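Local coordinates for protein of unknown function (Shewanella baltica, PDB 2Q9R), which is of unknown function but belongs to the DUF416 family and folds into an all-helical chain that holds benzoic acid in the crystal, at residues 55-60 and 103-108. Residues are numbered along the deposited sequence; the frame is centred on the assembly and turned at random.
Sequences ELLWQS and STLLGA
The carbonyl oxygen of Leu56 takes two hydrogen bonds from Ser60, one turn on, in helix 47-62, which meets helix 92-111 through a small leucine contact in this all-helical DUF416 fold. Ser60 OG lies 2.7 Å from Leu56 O. The backbone N of Ser60 makes the regular helical bond to the same oxygen, and the two donors reach it from opposite faces of the carbonyl plane. The hydroxyl is thus turned back onto its own helix.

The two helices meet without any hydrogen bond between 55-60 and 103-108. The CB of Leu57 is directed toward 103-108. CD1 of Leu57 meets CD2 of Leu105 at 4.1 Å, the two side chains lying alongside one another and running opposite ways. CD2 of Leu57 lies against Leu106 and also comes near CG of Leu105. The CB of Leu106 is directed off to the side, and CG anti to the carbonyl carbon (chi1 -87°) lets CD2 reach Leu57.

All three leucines are buried. Thr25 of helix 17-42 touches Leu57 and Leu105, while Leu74 and Leu77 of helix 70-79 pack on Leu106. The closest approach is methyl to methyl, Leu57 CD2 to Leu106 CD2 at 3.8 Å.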
# COMPACT_ATOMS: atom_id res chain seq x y z
N GLU A 55 8.48 12.78 -21.60
CA GLU A 55 9.39 12.29 -22.58
C GLU A 55 10.39 13.39 -22.95
O GLU A 55 11.57 13.13 -23.09
CB GLU A 55 8.59 11.83 -23.82
CG GLU A 55 9.48 11.44 -25.05
CD GLU A 55 10.26 10.12 -24.87
OE1 GLU A 55 9.59 9.07 -24.72
OE2 GLU A 55 11.52 10.14 -24.91
N LEU A 56 9.90 14.63 -23.04
CA LEU A 56 10.76 15.79 -23.23
C LEU A 56 11.67 16.02 -22.02
O LEU A 56 12.83 16.35 -22.18
CB LEU A 56 9.90 17.03 -23.57
CG LEU A 56 9.19 17.02 -24.94
CD1 LEU A 56 8.19 18.18 -25.08
CD2 LEU A 56 10.18 17.13 -26.08
N LEU A 57 11.17 15.82 -20.80
CA LEU A 57 12.05 15.92 -19.63
C LEU A 57 13.15 14.84 -19.65
O LEU A 57 14.31 15.12 -19.34
CB LEU A 57 11.27 15.84 -18.30
CG LEU A 57 10.41 17.08 -18.04
CD1 LEU A 57 9.26 16.77 -17.08
CD2 LEU A 57 11.25 18.28 -17.59
N TRP A 58 12.79 13.62 -20.02
CA TRP A 58 13.80 12.58 -20.14
C TRP A 58 14.84 12.96 -21.20
O TRP A 58 16.05 12.86 -20.96
CB TRP A 58 13.20 11.22 -20.43
CG TRP A 58 12.52 10.61 -19.24
CD1 TRP A 58 11.20 10.39 -19.09
CD2 TRP A 58 13.14 10.16 -18.03
NE1 TRP A 58 10.94 9.82 -17.86
CE2 TRP A 58 12.12 9.67 -17.20
CE3 TRP A 58 14.46 10.12 -17.57
CZ2 TRP A 58 12.38 9.18 -15.92
CZ3 TRP A 58 14.71 9.58 -16.31
CH2 TRP A 58 13.69 9.11 -15.52
N GLN A 59 14.36 13.37 -22.38
CA GLN A 59 15.27 13.75 -23.46
C GLN A 59 16.17 14.91 -23.08
O GLN A 59 17.32 15.00 -23.53
CB GLN A 59 14.48 14.10 -24.71
CG GLN A 59 13.86 12.92 -25.43
CD GLN A 59 14.93 12.05 -25.99
OE1 GLN A 59 15.83 12.53 -26.68
NE2 GLN A 59 14.87 10.74 -25.67
N SER A 60 15.65 15.83 -22.27
CA SER A 60 16.48 16.95 -21.81
C SER A 60 17.69 16.49 -21.05
O SER A 60 18.75 17.16 -21.06
CB SER A 60 15.71 17.89 -20.90
OG SER A 60 14.54 18.29 -21.59
N SER A 103 4.62 20.37 -13.93
CA SER A 103 4.63 21.80 -14.21
C SER A 103 5.73 22.51 -13.42
O SER A 103 6.43 23.35 -13.97
CB SER A 103 3.29 22.44 -13.89
OG SER A 103 2.23 21.86 -14.62
N THR A 104 5.81 22.23 -12.12
CA THR A 104 6.85 22.79 -11.24
C THR A 104 8.27 22.46 -11.75
O THR A 104 9.12 23.32 -11.85
CB THR A 104 6.67 22.26 -9.81
OG1 THR A 104 5.34 22.56 -9.36
CG2 THR A 104 7.71 22.86 -8.84
N LEU A 105 8.50 21.22 -12.14
CA LEU A 105 9.83 20.84 -12.67
C LEU A 105 10.19 21.54 -13.98
O LEU A 105 11.34 22.03 -14.15
CB LEU A 105 9.90 19.31 -12.81
CG LEU A 105 11.16 18.78 -13.47
CD1 LEU A 105 12.45 19.34 -12.77
CD2 LEU A 105 11.10 17.25 -13.47
N LEU A 106 9.26 21.56 -14.94
CA LEU A 106 9.48 22.30 -16.17
C LEU A 106 9.72 23.77 -15.88
O LEU A 106 10.60 24.39 -16.46
CB LEU A 106 8.29 22.17 -17.12
CG LEU A 106 8.21 21.00 -18.08
CD1 LEU A 106 6.81 20.94 -18.69
CD2 LEU A 106 9.27 21.13 -19.16
N GLY A 107 8.94 24.33 -14.96
CA GLY A 107 9.12 25.74 -14.59
C GLY A 107 10.46 26.01 -13.94
O GLY A 107 11.08 27.04 -14.18
N ALA A 108 10.93 25.06 -13.13
CA ALA A 108 12.21 25.18 -12.44
C ALA A 108 13.40 25.09 -13.40
O ALA A 108 14.36 25.84 -13.27
CB ALA A 108 12.32 24.13 -11.35